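Endolysin PlyC, small cell-wall binding subunit (Streptococcus phage C1, PDB 4F87) forms the ring of eight identical subunits that, with one PlyCA subunit, makes up the phage endolysin PlyC, which degrades host peptidoglycan during lysis. Local coordinates at residues Ser12-Phe17 and Ala31-Val36; Leu18-Gly23 and Ser55-Lys60. One frame throughout, in Å; residues are numbered along the deposited sequence.

Interaction 1. Residues Ser12-Phe17 and Ala31-Val36; sequences SGVQGF and AFINGV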
ATOM      1  N   SER B  12      12.158   1.622  -7.480  1.00 23.00           N
ATOM      2  CA  SER B  12      12.854   1.630  -8.758  1.00 21.62           C
ATOM      3  C   SER B  12      12.029   2.070  -9.960  1.00 25.35           C
ATOM      4  O   SER B  12      12.609   2.343 -11.008  1.00 26.93           O
ATOM      5  CB  SER B  12      13.478   0.270  -9.030  1.00 22.59           C
ATOM      6  OG  SER B  12      12.427  -0.635  -9.355  1.00 25.55           O
ATOM      7  N   GLY B  13      10.716   2.001  -9.861  1.00 27.81           N
ATOM      8  CA  GLY B  13       9.849   2.281 -11.003  1.00 28.94           C
ATOM      9  C   GLY B  13       9.932   1.172 -12.047  1.00 31.19           C
ATOM     10  O   GLY B  13       9.671   1.416 -13.230  1.00 32.16           O
ATOM     11  N   VAL B  14      10.344  -0.049 -11.618  1.00 23.68           N
ATOM     12  CA  VAL B  14      10.490  -1.206 -12.499  1.00 21.91           C
ATOM     13  C   VAL B  14       9.779  -2.396 -11.898  1.00 24.91           C
ATOM     14  O   VAL B  14      10.012  -2.728 -10.731  1.00 25.76           O
ATOM     15  CB  VAL B  14      11.982  -1.572 -12.750  1.00 23.25           C
ATOM     16  CG1 VAL B  14      12.124  -2.831 -13.629  1.00 23.20           C
ATOM     17  CG2 VAL B  14      12.753  -0.405 -13.375  1.00 23.90           C
ATOM     18  N   GLN B  15       8.908  -3.028 -12.691  1.00 22.21           N
ATOM     19  CA  GLN B  15       8.228  -4.259 -12.295  1.00 21.40           C
ATOM     20  C   GLN B  15       8.519  -5.283 -13.375  1.00 22.23           C
ATOM     21  O   GLN B  15       8.348  -4.987 -14.555  1.00 23.72           O
ATOM     22  CB  GLN B  15       6.706  -4.063 -12.163  1.00 23.79           C
ATOM     23  CG  GLN B  15       6.342  -3.253 -10.934  1.00 29.81           C
ATOM     24  CD  GLN B  15       4.850  -3.043 -10.811  1.00 48.28           C
ATOM     25  OE1 GLN B  15       4.066  -3.988 -10.804  1.00 45.39           O
ATOM     26  NE2 GLN B  15       4.433  -1.794 -10.690  1.00 54.44           N
ATOM     27  N   GLY B  16       8.964  -6.462 -12.983  1.00 19.17           N
ATOM     28  CA  GLY B  16       9.241  -7.498 -13.969  1.00 18.97           C
ATOM     29  C   GLY B  16      10.222  -8.515 -13.472  1.00 18.27           C
ATOM     30  O   GLY B  16      10.426  -8.660 -12.263  1.00 19.37           O
ATOM     31  N   PHE B  17      10.842  -9.232 -14.415  1.00 17.24           N
ATOM     32  CA  PHE B  17      11.792 -10.251 -14.035  1.00 16.25           C
ATOM     33  C   PHE B  17      12.692 -10.568 -15.209  1.00 16.89           C
ATOM     34  O   PHE B  17      12.306 -10.383 -16.372  1.00 17.15           O
ATOM     35  CB  PHE B  17      11.079 -11.555 -13.563  1.00 17.97           C
ATOM     36  CG  PHE B  17      10.070 -12.122 -14.534  1.00 17.63           C
ATOM     37  CD1 PHE B  17      10.461 -13.011 -15.530  1.00 18.40           C
ATOM     38  CD2 PHE B  17       8.727 -11.770 -14.455  1.00 20.58           C
ATOM     39  CE1 PHE B  17       9.533 -13.505 -16.452  1.00 18.75           C
ATOM     40  CE2 PHE B  17       7.792 -12.314 -15.354  1.00 22.89           C
ATOM     41  CZ  PHE B  17       8.205 -13.179 -16.335  1.00 20.18           C
ATOM     42  N   ALA B  31      14.174 -10.282 -20.475  1.00 16.45           N
ATOM     43  CA  ALA B  31      13.472  -9.731 -19.329  1.00 16.74           C
ATOM     44  C   ALA B  31      12.129  -9.209 -19.729  1.00 18.52           C
ATOM     45  O   ALA B  31      11.931  -8.825 -20.883  1.00 18.92           O
ATOM     46  CB  ALA B  31      14.275  -8.589 -18.698  1.00 18.62           C
ATOM     47  N   PHE B  32      11.203  -9.165 -18.761  1.00 17.75           N
ATOM     48  CA  PHE B  32       9.985  -8.388 -18.889  1.00 18.10           C
ATOM     49  C   PHE B  32      10.222  -7.186 -17.984  1.00 21.92           C
ATOM     50  O   PHE B  32      10.572  -7.356 -16.805  1.00 21.95           O
ATOM     51  CB  PHE B  32       8.726  -9.144 -18.416  1.00 19.75           C
ATOM     52  CG  PHE B  32       8.229 -10.088 -19.465  1.00 20.54           C
ATOM     53  CD1 PHE B  32       7.412  -9.641 -20.498  1.00 25.57           C
ATOM     54  CD2 PHE B  32       8.578 -11.429 -19.429  1.00 21.59           C
ATOM     55  CE1 PHE B  32       6.961 -10.537 -21.480  1.00 25.96           C
ATOM     56  CE2 PHE B  32       8.144 -12.313 -20.425  1.00 24.53           C
ATOM     57  CZ  PHE B  32       7.354 -11.851 -21.445  1.00 24.18           C
ATOM     58  N   ILE B  33      10.138  -5.982 -18.540  1.00 20.24           N
ATOM     59  CA  ILE B  33      10.319  -4.759 -17.749  1.00 20.66           C
ATOM     60  C   ILE B  33       9.109  -3.882 -18.040  1.00 24.38           C
ATOM     61  O   ILE B  33       8.912  -3.464 -19.188  1.00 24.47           O
ATOM     62  CB  ILE B  33      11.671  -4.039 -18.041  1.00 24.04           C
ATOM     63  CG1 ILE B  33      12.855  -4.906 -17.519  1.00 25.57           C
ATOM     64  CG2 ILE B  33      11.684  -2.605 -17.402  1.00 24.83           C
ATOM     65  CD1 ILE B  33      14.175  -4.477 -17.899  1.00 34.62           C
ATOM     66  N   ASN B  34       8.279  -3.664 -17.015  1.00 22.74           N
ATOM     67  CA  ASN B  34       7.069  -2.864 -17.153  1.00 23.54           C
ATOM     68  C   ASN B  34       6.180  -3.357 -18.315  1.00 26.51           C
ATOM     69  O   ASN B  34       5.650  -2.547 -19.091  1.00 28.73           O
ATOM     70  CB  ASN B  34       7.420  -1.365 -17.233  1.00 25.72           C
ATOM     71  CG  ASN B  34       8.105  -0.871 -15.972  1.00 27.43           C
ATOM     72  OD1 ASN B  34       7.984  -1.477 -14.908  1.00 28.44           O
ATOM     73  ND2 ASN B  34       8.771   0.281 -16.033  1.00 30.07           N
ATOM     74  N   GLY B  35       6.085  -4.685 -18.443  1.00 23.38           N
ATOM     75  CA  GLY B  35       5.264  -5.318 -19.464  1.00 24.88           C
ATOM     76  C   GLY B  35       5.833  -5.333 -20.867  1.00 26.75           C
ATOM     77  O   GLY B  35       5.121  -5.710 -21.807  1.00 26.36           O
ATOM     78  N   VAL B  36       7.120  -4.968 -21.020  1.00 22.50           N
ATOM     79  CA  VAL B  36       7.818  -4.978 -22.304  1.00 21.78           C
ATOM     80  C   VAL B  36       8.890  -6.048 -22.253  1.00 22.93           C
ATOM     81  O   VAL B  36       9.759  -6.014 -21.383  1.00 22.40           O
ATOM     82  CB  VAL B  36       8.407  -3.577 -22.638  1.00 24.83           C
ATOM     83  CG1 VAL B  36       9.203  -3.600 -23.949  1.00 25.63           C
ATOM     84  CG2 VAL B  36       7.294  -2.523 -22.697  1.00 25.77           C
TER
HETATM   85  O   HOH W   1       6.829  -6.608 -16.384  1.00 24.33           O

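Interaction 2. Residues Leu18-Gly23 and Ser55-Lys60; sequences LFHTDG and SINISK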
ATOM      1  N   LEU B  18      13.879 -11.065 -14.889  1.00 15.92           N
ATOM      2  CA  LEU B  18      14.791 -11.638 -15.880  1.00 15.78           C
ATOM      3  C   LEU B  18      14.422 -13.120 -16.031  1.00 16.98           C
ATOM      4  O   LEU B  18      13.963 -13.757 -15.056  1.00 16.00           O
ATOM      5  CB  LEU B  18      16.218 -11.577 -15.363  1.00 16.46           C
ATOM      6  CG  LEU B  18      16.812 -10.185 -15.376  1.00 18.79           C
ATOM      7  CD1 LEU B  18      17.821 -10.051 -14.270  1.00 21.24           C
ATOM      8  CD2 LEU B  18      17.494  -9.916 -16.728  1.00 20.92           C
ATOM      9  N   PHE B  19      14.638 -13.674 -17.231  1.00 15.25           N
ATOM     10  CA  PHE B  19      14.411 -15.092 -17.433  1.00 15.25           C
ATOM     11  C   PHE B  19      15.437 -15.690 -18.366  1.00 16.24           C
ATOM     12  O   PHE B  19      15.955 -15.020 -19.279  1.00 16.46           O
ATOM     13  CB  PHE B  19      12.959 -15.403 -17.896  1.00 15.90           C
ATOM     14  CG  PHE B  19      12.475 -14.771 -19.181  1.00 15.52           C
ATOM     15  CD1 PHE B  19      12.345 -15.530 -20.344  1.00 16.66           C
ATOM     16  CD2 PHE B  19      12.080 -13.436 -19.212  1.00 16.52           C
ATOM     17  CE1 PHE B  19      11.834 -14.962 -21.508  1.00 16.89           C
ATOM     18  CE2 PHE B  19      11.596 -12.865 -20.389  1.00 17.80           C
ATOM     19  CZ  PHE B  19      11.463 -13.634 -21.525  1.00 16.50           C
ATOM     20  N   HIS B  20      15.770 -16.957 -18.117  1.00 14.42           N
ATOM     21  CA  HIS B  20      16.676 -17.731 -18.961  1.00 14.32           C
ATOM     22  C   HIS B  20      16.360 -19.200 -18.739  1.00 14.94           C
ATOM     23  O   HIS B  20      15.653 -19.542 -17.772  1.00 14.89           O
ATOM     24  CB  HIS B  20      18.165 -17.454 -18.601  1.00 15.77           C
ATOM     25  CG  HIS B  20      18.611 -18.084 -17.322  1.00 16.66           C
ATOM     26  ND1 HIS B  20      18.249 -17.554 -16.093  1.00 17.40           N
ATOM     27  CD2 HIS B  20      19.329 -19.211 -17.117  1.00 18.54           C
ATOM     28  CE1 HIS B  20      18.769 -18.356 -15.183  1.00 18.85           C
ATOM     29  NE2 HIS B  20      19.438 -19.366 -15.745  1.00 19.77           N
ATOM     30  N   THR B  21      16.890 -20.067 -19.597  1.00 15.67           N
ATOM     31  CA  THR B  21      16.805 -21.498 -19.382  1.00 15.16           C
ATOM     32  C   THR B  21      18.172 -22.086 -19.183  1.00 18.42           C
ATOM     33  O   THR B  21      19.134 -21.661 -19.844  1.00 18.44           O
ATOM     34  CB  THR B  21      16.046 -22.227 -20.532  1.00 16.12           C
ATOM     35  OG1 THR B  21      15.969 -23.623 -20.223  1.00 17.26           O
ATOM     36  CG2 THR B  21      16.733 -22.113 -21.897  1.00 18.80           C
ATOM     37  N   ASP B  22      18.252 -23.113 -18.340  1.00 18.22           N
ATOM     38  CA  ASP B  22      19.437 -23.943 -18.157  1.00 19.91           C
ATOM     39  C   ASP B  22      19.304 -25.257 -18.941  1.00 23.11           C
ATOM     40  O   ASP B  22      20.129 -26.166 -18.769  1.00 24.98           O
ATOM     41  CB  ASP B  22      19.711 -24.208 -16.676  1.00 22.58           C
ATOM     42  CG  ASP B  22      20.149 -22.986 -15.920  1.00 30.48           C
ATOM     43  OD1 ASP B  22      20.776 -22.091 -16.540  1.00 27.21           O
ATOM     44  OD2 ASP B  22      19.885 -22.923 -14.698  1.00 39.50           O
ATOM     45  N   GLY B  23      18.304 -25.337 -19.818  1.00 20.43           N
ATOM     46  CA  GLY B  23      18.052 -26.497 -20.673  1.00 22.04           C
ATOM     47  C   GLY B  23      18.948 -26.555 -21.896  1.00 29.68           C
ATOM     48  O   GLY B  23      19.860 -25.749 -22.052  1.00 29.23           O
ATOM     49  N   SER B  55      15.089 -12.907 -10.824  1.00 17.60           N
ATOM     50  CA  SER B  55      15.677 -13.600 -11.964  1.00 16.27           C
ATOM     51  C   SER B  55      15.276 -15.069 -11.828  1.00 17.98           C
ATOM     52  O   SER B  55      15.592 -15.727 -10.833  1.00 19.48           O
ATOM     53  CB  SER B  55      17.185 -13.420 -11.909  1.00 19.15           C
ATOM     54  OG  SER B  55      17.811 -14.082 -12.993  1.00 21.38           O
ATOM     55  N   ILE B  56      14.458 -15.527 -12.768  1.00 15.09           N
ATOM     56  CA  ILE B  56      13.893 -16.875 -12.686  1.00 14.60           C
ATOM     57  C   ILE B  56      14.213 -17.684 -13.928  1.00 16.27           C
ATOM     58  O   ILE B  56      14.679 -17.157 -14.947  1.00 16.40           O
ATOM     59  CB  ILE B  56      12.357 -16.812 -12.428  1.00 16.81           C
ATOM     60  CG1 ILE B  56      11.593 -16.229 -13.646  1.00 17.03           C
ATOM     61  CG2 ILE B  56      12.049 -16.049 -11.106  1.00 17.40           C
ATOM     62  CD1 ILE B  56      10.034 -16.410 -13.558  1.00 19.13           C
ATOM     63  N   ASN B  57      13.939 -18.982 -13.853  1.00 15.78           N
ATOM     64  CA  ASN B  57      14.161 -19.878 -14.976  1.00 14.98           C
ATOM     65  C   ASN B  57      12.844 -20.171 -15.695  1.00 15.90           C
ATOM     66  O   ASN B  57      11.825 -20.448 -15.035  1.00 15.82           O
ATOM     67  CB  ASN B  57      14.739 -21.194 -14.487  1.00 16.63           C
ATOM     68  CG  ASN B  57      16.190 -21.157 -14.116  1.00 18.92           C
ATOM     69  OD1 ASN B  57      17.018 -21.932 -14.646  1.00 24.02           O
ATOM     70  ND2 ASN B  57      16.526 -20.393 -13.114  1.00 19.89           N
ATOM     71  N   ILE B  58      12.854 -20.114 -17.030  1.00 15.22           N
ATOM     72  CA  ILE B  58      11.691 -20.416 -17.863  1.00 14.74           C
ATOM     73  C   ILE B  58      12.207 -21.264 -19.017  1.00 16.80           C
ATOM     74  O   ILE B  58      13.132 -20.849 -19.742  1.00 16.82           O
ATOM     75  CB  ILE B  58      10.978 -19.147 -18.389  1.00 16.23           C
ATOM     76  CG1 ILE B  58      10.488 -18.278 -17.218  1.00 15.42           C
ATOM     77  CG2 ILE B  58       9.792 -19.539 -19.311  1.00 17.16           C
ATOM     78  CD1 ILE B  58       9.736 -17.020 -17.641  1.00 19.32           C
ATOM     79  N   SER B  59      11.644 -22.444 -19.197  1.00 15.51           N
ATOM     80  CA  SER B  59      12.044 -23.301 -20.294  0.50 15.51           C
ATOM     81  C   SER B  59      11.717 -22.616 -21.638  1.00 18.45           C
ATOM     82  O   SER B  59      10.728 -21.861 -21.727  1.00 18.50           O
ATOM     83  CB  SER B  59      11.299 -24.617 -20.161  0.50 18.66           C
ATOM     84  OG  SER B  59      11.579 -25.563 -21.176  0.50 21.09           O
ATOM     85  N   LYS B  60      12.500 -22.894 -22.690  1.00 17.93           N
ATOM     86  CA  LYS B  60      12.195 -22.313 -23.997  1.00 18.75           C
ATOM     87  C   LYS B  60      10.758 -22.652 -24.428  1.00 20.62           C
ATOM     88  O   LYS B  60      10.062 -21.785 -24.953  1.00 20.96           O
ATOM     89  CB  LYS B  60      13.179 -22.838 -25.028  1.00 21.25           C
ATOM     90  CG  LYS B  60      13.033 -22.175 -26.403  1.00 26.01           C
ATOM     91  CD  LYS B  60      14.095 -22.702 -27.345  1.00 34.45           C
ATOM     92  CE  LYS B  60      13.794 -22.437 -28.800  1.00 45.39           C
ATOM     93  NZ  LYS B  60      15.016 -22.636 -29.626  1.00 51.05           N
TER
HETATM   94  O   HOH W   2      16.856 -15.399 -15.201  1.00 19.01           O
HETATM   95  O   HOH W   3      14.625 -24.868 -22.269  1.00 19.96           O

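Interaction 1. Residues Ser12-Phe17 and Ala31-Val36
Phe17 and Phe32 are paired across the strands as an antiparallel hydrogen-bonded pair, and their side chains leave the same face of the sheet alongside each other. Phe17 brings the CZ end of its ring against Phe32, with CZ 3.6 Å from Phe32 CD2. The ring planes are 51° apart. The first torsion of Phe17 (chi1 54°) starts the ring over its own backbone, and the far end, CE1 and CZ, reaches Phe32. The backbone closes the pair from both ends: Phe32 N donates to Phe17 O at 2.9 Å, and Phe17 N donates to Phe32 O. Both rings also pack on Ile66 and Met70 of helix 63-70. Phe32 lies beside Glu37 and Arg67, two residues that interact with the host cell wall.

Past Gly16, which forms a non-hydrogen-bonded pair with Ile33, the work passes to Asn34. Its backbone N donates to Gln15 O at 2.8 Å. Its side-chain amide then serves two partners at once. OD1 accepts from Gln15 N at 2.9 Å, the donor tilted 23° from the carbonyl plane. ND2 donates to Gly13 O at 3.2 Å, almost straight and within the amide plane. These two bonds hold the rotation of the amide. Asn34 also belongs to the type I' turn from Ile33 to Val36. A water accepts from Gly35 N and donates to Gln15 O, which therefore has two donors. Val14 CG1 meets Ile33 CG2 at 3.8 Å, while Val14 also packs on Phe17 of a second subunit.

Gly16 is tightly placed, its CA 3.1 Å from Phe32 O in a CA-H...O contact. The chemistry thus changes along the hairpin: aromatic packing backs the paired strands, and one asparagine amide carries the pairing on into the segment before strand 16-20.

Interaction 2. Residues Leu18-Gly23 and Ser55-Lys60
Leu18-His20 and Ser55-Asn57 are neighbouring parallel strands, and this contact joins strand 16-20 to strand 55-57, an outermost strand of the chain's mixed sheet. Ile56 N donates to Leu18 O at 2.9 Å, nearly straight at the hydrogen. Ile58 N donates to His20 O from 38° above the carbonyl plane. Between them, the bond from His20 N to Ile56 O is weak, at 3.4 Å.

On one face, Ile58 CD1 comes within 3.6 Å of Phe19 CB and also meets CG of that ring. Helix 63-70 covers this apolar patch through Val63.

The other face is more polar. His20 runs alongside Asn57, the ring and amide planes 57° apart. A water in the plane of the imidazole is 2.7 Å from His20 ND1, hydrogen-bonds Ser55 OG and donates to Ile56 O. Ser55 OG also bonds Gln50, and the His20 ring stacks on Tyr29, a residue that interacts with the host cell wall.

Beyond the strands, Thr21 OG1 accepts from Gly23 N in an ST turn. It also bonds Glu44 of a neighbouring subunit. A second water links this hydroxyl to the backbone N of Lys60, another wall-interacting residue. This is parallel pairing at the edge of this chain's own sheet, with a cell-wall-binding residue at its end.

Both interactions use strand 16-20, taking successive parts of it. Interaction 1 pairs it with its antiparallel hairpin partner; interaction 2 pairs it with the parallel strand 55-57 on its other flank. Interaction 1 is the more buried, although its turn reaches solvent. Interaction 2 is partly buried; one water joins two of its polar side chains, where the water of interaction 1 bridges backbone atoms. The two share an apolar layer under helix 63-70: Phe32 CD2 lies 3.5 Å from Phe19 CE2, and Phe17 CE1 lies 3.7 Å from Ile58 CD1. Both also touch the same neighbouring subunit, by backbone hydrogen bonds from Gly16 in interaction 1 and through residues including Glu44 and Thr45 of that subunit in interaction 2.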